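Competence protein ComEA-related protein (Thermus thermophilus, PDB 2DUY) probably binds DNA through a compact tandem of helix-hairpin-helix motifs, although its precise function is unknown. Local coordinates at residues 17-21 / 22-26; 30-33 / 34-37; 56-59 / 60-63. All blocks are in the same frame, centred on the assembly; numbering follows the deposited sequence.

Contact 1: residues 17-21 / 22-26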
loop_
_atom_site.group_PDB
_atom_site.type_symbol
_atom_site.label_atom_id
_atom_site.label_comp_id
_atom_site.label_asym_id
_atom_site.label_seq_id
_atom_site.Cartn_x
_atom_site.Cartn_y
_atom_site.Cartn_z
ATOM N N THR A 17 0.301 -11.914 1.025
ATOM C CA THR A 17 -0.903 -11.150 1.342
ATOM C C THR A 17 -1.569 -11.653 2.617
ATOM O O THR A 17 -1.493 -12.841 2.929
ATOM C CB THR A 17 -1.924 -11.284 0.213
ATOM O OG1 THR A 17 -2.266 -12.667 0.063
ATOM C CG2 THR A 17 -1.353 -10.768 -1.100
ATOM N N PRO A 18 -2.220 -10.754 3.382
ATOM C CA PRO A 18 -2.337 -9.319 3.092
ATOM C C PRO A 18 -0.983 -8.634 3.298
ATOM O O PRO A 18 -0.216 -9.030 4.175
ATOM C CB PRO A 18 -3.375 -8.841 4.109
ATOM C CG PRO A 18 -4.224 -10.066 4.331
ATOM C CD PRO A 18 -3.171 -11.147 4.436
ATOM N N VAL A 19 -0.701 -7.615 2.492
ATOM C CA VAL A 19 0.559 -6.876 2.573
ATOM C C VAL A 19 0.466 -5.808 3.663
ATOM O O VAL A 19 -0.516 -5.064 3.713
ATOM C CB VAL A 19 0.876 -6.191 1.222
ATOM C CG1 VAL A 19 2.150 -5.368 1.335
ATOM C CG2 VAL A 19 1.022 -7.241 0.124
ATOM N N SER A 20 1.484 -5.741 4.524
ATOM C CA SER A 20 1.531 -4.769 5.622
ATOM C C SER A 20 2.004 -3.394 5.156
ATOM O O SER A 20 3.111 -3.265 4.631
ATOM C CB SER A 20 2.477 -5.257 6.722
ATOM O OG SER A 20 2.711 -4.229 7.677
ATOM N N LEU A 21 1.176 -2.370 5.361
ATOM C CA LEU A 21 1.540 -1.022 4.956
ATOM C C LEU A 21 2.768 -0.549 5.709
ATOM O O LEU A 21 3.565 0.203 5.170
ATOM C CB LEU A 21 0.392 -0.021 5.207
ATOM C CG LEU A 21 -0.806 -0.150 4.260
ATOM C CD1 LEU A 21 -1.873 0.846 4.647
ATOM C CD2 LEU A 21 -0.347 0.087 2.819
ATOM N N ASN A 22 2.917 -1.015 6.943
ATOM C CA ASN A 22 4.032 -0.607 7.795
ATOM C C ASN A 22 5.328 -1.383 7.642
ATOM O O ASN A 22 6.412 -0.848 7.896
ATOM C CB ASN A 22 3.625 -0.696 9.266
ATOM C CG ASN A 22 2.720 0.436 9.687
ATOM O OD1 ASN A 22 2.812 1.543 9.158
ATOM N ND2 ASN A 22 1.857 0.175 10.670
ATOM N N GLU A 23 5.226 -2.636 7.217
ATOM C CA GLU A 23 6.412 -3.474 7.135
ATOM C C GLU A 23 6.902 -3.939 5.767
ATOM O O GLU A 23 8.012 -4.458 5.655
ATOM C CB GLU A 23 6.199 -4.678 8.059
ATOM C CG GLU A 23 5.803 -4.270 9.480
ATOM C CD GLU A 23 5.517 -5.456 10.381
ATOM O OE1 GLU A 23 4.789 -6.370 9.942
ATOM O OE2 GLU A 23 6.009 -5.468 11.532
ATOM N N ALA A 24 6.102 -3.756 4.725
ATOM C CA ALA A 24 6.516 -4.185 3.390
ATOM C C ALA A 24 7.698 -3.396 2.837
ATOM O O ALA A 24 7.896 -2.232 3.178
ATOM C CB ALA A 24 5.344 -4.071 2.431
ATOM N N SER A 25 8.478 -4.043 1.973
ATOM C CA SER A 25 9.621 -3.414 1.322
ATOM C C SER A 25 9.048 -2.679 0.113
ATOM O O SER A 25 7.898 -2.902 -0.252
ATOM C CB SER A 25 10.588 -4.473 0.814
ATOM O OG SER A 25 9.980 -5.198 -0.236
ATOM N N LEU A 26 9.849 -1.829 -0.520
ATOM C CA LEU A 26 9.375 -1.082 -1.680
ATOM C C LEU A 26 8.848 -2.011 -2.772
ATOM O O LEU A 26 7.787 -1.766 -3.339
ATOM C CB LEU A 26 10.493 -0.214 -2.256
ATOM C CG LEU A 26 10.000 0.839 -3.253
ATOM C CD1 LEU A 26 9.424 2.041 -2.487
ATOM C CD2 LEU A 26 11.142 1.266 -4.158
#
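The flat peptide carbonyl of Ser20 receives the N-H of Ala24 tilted 24° from its plane, with Ser20 O and Ala24 N 3.0 Å apart. The methyl of Ala24 comes up beside the same oxygen, Ala24 CB to Ser20 O 3.2 Å. A second flat group, the carboxylate of Glu23, folds back alongside the serine hydroxyl, Glu23 OE1 standing 3.7 Å from Ser20 OG. The third, the amide of Asn22, turns elsewhere, and its OD1 accepts the backbone N-H of Tyr49. What ties the turn together is Ser20 OG. With chi1 at 170° it lies opposite the backbone N and next to the carbonyl carbon, where the oncoming chain passes. There it accepts the N-H of Glu23 at 3.0 Å between Ser20 OG and Glu23 N, and weakly that of Asn22. Side-chain and main-chain oxygens of one residue thus grip successive amides, those of Glu23 and Ala24: an ST motif, here bending the chain out of strand 19-20 and on to helix 26-29. The hydroxyl is also hydrogen-bonded to Pro75 O, at the end of the chain. Val19 CG1 also packs on Ala24 CB at 3.6 Å, while Arg47 hydrogen-bonds the carbonyls of Leu21 and Ala24. Ser25 then N-caps helix 26-29, its OG held to a backbone amide and its own N-H to the carboxylate of Glu28.

Contact 2: residues 30-33 / 34-37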
loop_
_atom_site.group_PDB
_atom_site.type_symbol
_atom_site.label_atom_id
_atom_site.label_comp_id
_atom_site.label_asym_id
_atom_site.label_seq_id
_atom_site.Cartn_x
_atom_site.Cartn_y
_atom_site.Cartn_z
HETATM N N MSE A 30 5.196 -2.459 -4.486
HETATM C CA MSE A 30 5.066 -2.299 -5.926
HETATM C C MSE A 30 4.342 -3.473 -6.592
HETATM O O MSE A 30 4.032 -3.426 -7.783
HETATM C CB MSE A 30 6.449 -2.075 -6.546
HETATM C CG MSE A 30 7.016 -0.700 -6.208
HETATM SE SE MSE A 30 8.789 -0.352 -6.924
HETATM C CE MSE A 30 8.339 -0.253 -8.804
ATOM N N ALA A 31 4.063 -4.524 -5.827
ATOM C CA ALA A 31 3.346 -5.677 -6.372
ATOM C C ALA A 31 1.837 -5.426 -6.289
ATOM O O ALA A 31 1.048 -6.141 -6.905
ATOM C CB ALA A 31 3.710 -6.951 -5.600
ATOM N N LEU A 32 1.447 -4.401 -5.532
ATOM C CA LEU A 32 0.039 -4.051 -5.365
ATOM C C LEU A 32 -0.514 -3.372 -6.605
ATOM O O LEU A 32 0.156 -2.565 -7.244
ATOM C CB LEU A 32 -0.153 -3.113 -4.174
ATOM C CG LEU A 32 0.200 -3.676 -2.800
ATOM C CD1 LEU A 32 0.351 -2.540 -1.810
ATOM C CD2 LEU A 32 -0.872 -4.652 -2.356
ATOM N N PRO A 33 -1.766 -3.681 -6.947
ATOM C CA PRO A 33 -2.388 -3.079 -8.125
ATOM C C PRO A 33 -2.448 -1.556 -8.062
ATOM O O PRO A 33 -2.984 -0.979 -7.117
ATOM C CB PRO A 33 -3.769 -3.732 -8.150
ATOM C CG PRO A 33 -4.048 -3.988 -6.701
ATOM C CD PRO A 33 -2.723 -4.518 -6.208
ATOM N N GLY A 34 -1.877 -0.906 -9.068
ATOM C CA GLY A 34 -1.903 0.544 -9.112
ATOM C C GLY A 34 -0.799 1.253 -8.353
ATOM O O GLY A 34 -0.761 2.480 -8.325
ATOM N N ILE A 35 0.106 0.496 -7.745
ATOM C CA ILE A 35 1.201 1.099 -6.987
ATOM C C ILE A 35 2.526 0.995 -7.722
ATOM O O ILE A 35 3.059 -0.097 -7.914
ATOM C CB ILE A 35 1.355 0.434 -5.605
ATOM C CG1 ILE A 35 0.064 0.613 -4.804
ATOM C CG2 ILE A 35 2.547 1.043 -4.859
ATOM C CD1 ILE A 35 -0.416 2.050 -4.713
ATOM N N GLY A 36 3.046 2.144 -8.130
ATOM C CA GLY A 36 4.308 2.190 -8.840
ATOM C C GLY A 36 5.423 2.610 -7.900
ATOM O O GLY A 36 5.213 2.707 -6.691
ATOM N N PRO A 37 6.623 2.869 -8.426
ATOM C CA PRO A 37 7.742 3.277 -7.573
ATOM C C PRO A 37 7.543 4.591 -6.821
ATOM O O PRO A 37 8.031 4.741 -5.706
ATOM C CB PRO A 37 8.916 3.324 -8.549
ATOM C CG PRO A 37 8.261 3.670 -9.848
ATOM C CD PRO A 37 7.039 2.796 -9.838
#
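Gly34 follows Pro33 at the third position of a type II beta turn that runs from Leu32 to Ile35. Its positive phi of 86° would press any CB to within about 2.5 Å of Pro33 O, a clash, and a residue without a side chain avoids it. Ile35 closes the turn: its N-H reaches Leu32 O, with Ile35 N and Leu32 O 3.1 Å apart, approaching from above the carbonyl plane, about 40° out of it. The side chains repeat the pairing. Ile35 CG1, placed beside its own backbone N by a chi1 of -60°, rests against Leu32 CB at 3.8 Å, an aliphatic contact beside the turn's hydrogen bond. The Ile35 carbonyl meanwhile faces the chain coming in, where Met30 CA offers a CA-H...O contact of 3.6 Å to Ile35 O. Gly36 is the N-cap of the next helix, and the CG of Met30 passes 3.9 Å from Gly36 O. Pro37 opens that helix and meets the end of Met30, present as selenomethionine, at about a right angle. The methyl presses on the ring, Met30 CE to Pro37 CD being 3.5 Å, tighter than usual, and the selenium follows, Met30 SE lying 3.8 Å from Pro37 CA. Gly-Ile-Gly is the glycine-hydrophobic-glycine signature of the helix-hairpin-helix, whose exposed turn in relatives offers backbone amides to DNA phosphates; the same use is plausible here. The hairpin links helix 26-29 to helix 37-45, where Ala40 touches both Met30 and Ile35, while Leu69 of helix 63-69 packs on Leu32, Pro33 and Ile35.

Contact 3: residues 56-59 / 60-63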
loop_
_atom_site.group_PDB
_atom_site.type_symbol
_atom_site.label_atom_id
_atom_site.label_comp_id
_atom_site.label_asym_id
_atom_site.label_seq_id
_atom_site.Cartn_x
_atom_site.Cartn_y
_atom_site.Cartn_z
ATOM N N LEU A 56 -4.903 7.444 3.008
ATOM C CA LEU A 56 -5.421 8.639 2.351
ATOM C C LEU A 56 -4.523 9.851 2.601
ATOM O O LEU A 56 -4.741 10.914 2.014
ATOM C CB LEU A 56 -6.857 8.943 2.806
ATOM C CG LEU A 56 -7.905 7.967 2.258
ATOM C CD1 LEU A 56 -9.285 8.316 2.789
ATOM C CD2 LEU A 56 -7.893 8.036 0.723
ATOM N N LYS A 57 -3.519 9.706 3.465
ATOM C CA LYS A 57 -2.603 10.824 3.699
ATOM C C LYS A 57 -1.511 10.852 2.632
ATOM O O LYS A 57 -0.762 11.822 2.532
ATOM C CB LYS A 57 -1.934 10.730 5.072
ATOM C CG LYS A 57 -0.857 9.668 5.185
ATOM C CD LYS A 57 -0.071 9.844 6.479
ATOM C CE LYS A 57 0.111 8.531 7.207
ATOM N NZ LYS A 57 0.863 8.720 8.486
ATOM N N VAL A 58 -1.431 9.796 1.826
ATOM C CA VAL A 58 -0.404 9.708 0.790
ATOM C C VAL A 58 -0.845 10.396 -0.491
ATOM O O VAL A 58 -1.921 10.111 -1.012
ATOM C CB VAL A 58 -0.069 8.246 0.463
ATOM C CG1 VAL A 58 1.020 8.190 -0.598
ATOM C CG2 VAL A 58 0.376 7.528 1.722
ATOM N N LYS A 59 -0.014 11.305 -0.995
ATOM C CA LYS A 59 -0.370 12.023 -2.214
ATOM C C LYS A 59 -0.463 11.031 -3.360
ATOM O O LYS A 59 0.439 10.220 -3.561
ATOM C CB LYS A 59 0.678 13.097 -2.530
ATOM C CG LYS A 59 0.290 14.046 -3.666
ATOM C CD LYS A 59 1.310 15.187 -3.801
ATOM C CE LYS A 59 0.793 16.331 -4.674
ATOM N NZ LYS A 59 0.520 15.915 -6.076
ATOM N N GLY A 60 -1.567 11.081 -4.098
ATOM C CA GLY A 60 -1.729 10.184 -5.226
ATOM C C GLY A 60 -2.594 8.960 -5.012
ATOM O O GLY A 60 -2.891 8.245 -5.969
ATOM N N ILE A 61 -2.991 8.696 -3.772
ATOM C CA ILE A 61 -3.832 7.542 -3.489
ATOM C C ILE A 61 -5.267 7.992 -3.221
ATOM O O ILE A 61 -5.654 8.245 -2.083
ATOM C CB ILE A 61 -3.300 6.740 -2.282
ATOM C CG1 ILE A 61 -1.928 6.149 -2.628
ATOM C CG2 ILE A 61 -4.262 5.619 -1.934
ATOM C CD1 ILE A 61 -1.300 5.323 -1.514
ATOM N N GLY A 62 -6.039 8.100 -4.293
ATOM C CA GLY A 62 -7.421 8.519 -4.169
ATOM C C GLY A 62 -8.283 7.395 -3.635
ATOM O O GLY A 62 -7.831 6.256 -3.538
ATOM N N PRO A 63 -9.539 7.682 -3.277
ATOM C CA PRO A 63 -10.449 6.665 -2.750
ATOM C C PRO A 63 -10.669 5.492 -3.701
ATOM O O PRO A 63 -10.861 4.370 -3.261
ATOM C CB PRO A 63 -11.729 7.456 -2.497
ATOM C CG PRO A 63 -11.202 8.798 -2.112
ATOM C CD PRO A 63 -10.137 9.025 -3.159
HETATM O O HOH W 1 -4.929 10.507 -0.843
#
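Val58 and Ile61 meet at the ends of a type II beta turn, their branches crossing at a slant. The terminal methyl of Ile61 does the touching, Ile61 CD1 lying 3.7 Å from Val58 CB and 3.8 Å from Val58 CG1; a chi2 of -180° extends the chain so that CD1 lies against the valine. Beside them the backbone closes the turn with a long but fairly straight bond, 3.3 Å from Ile61 N to Val58 O at an N-H...O angle of 164°. Leu56 reaches over from the preceding 3-10 segment, Leu56 CD2 being 3.6 Å from Ile61 O. A water lies between the two arms, close enough to bond both Leu56 O, at 2.9 Å from its oxygen, and Ile61 O, at 2.7 Å. With an alanine at Ile61 the CG1-CD1 arm would be gone, which would probably leave the flank of Val58 without its partner and open a gap facing Leu39 and Ile43. Those two residues of helix 37-45 back the isoleucine; Arg42 of the same helix hydrogen-bonds Lys59 O, and Lys57 NZ is anchored to Gly46 O. Gly60, where a CB would strike Lys59 O, and Gly62, the N-cap of helix 63-69, complete the family's glycine-hydrophobic-glycine pattern. The side chains of Val58 and Ile61 are thus buried against helix 37-45, while the glycines of the turn lie near the surface.

In the fold
Contacts 1, 2 and 3 follow one another along a single small domain. Contact 1 leads from strand 19-20, paired in parallel with strand 73-74, into helix 26-29; contacts 2 and 3 are the hairpins that open helices 37-45 and 63-69. The centres of contacts 1 and 2 lie about 12 Å apart. Between the centres of contacts 2 and 3 the distance is about 13 Å. Contacts 1 and 3, on opposite sides of the chain's centre, are about 17 Å apart between centres. Packing joins the first two, Val19 CG2 to Leu32 CD2 at 4.1 Å, whereas contacts 2 and 3 do not touch. Instead each hairpin packs on the helix opened by the other, a reciprocal arrangement consistent with a tandem DNA-binding unit.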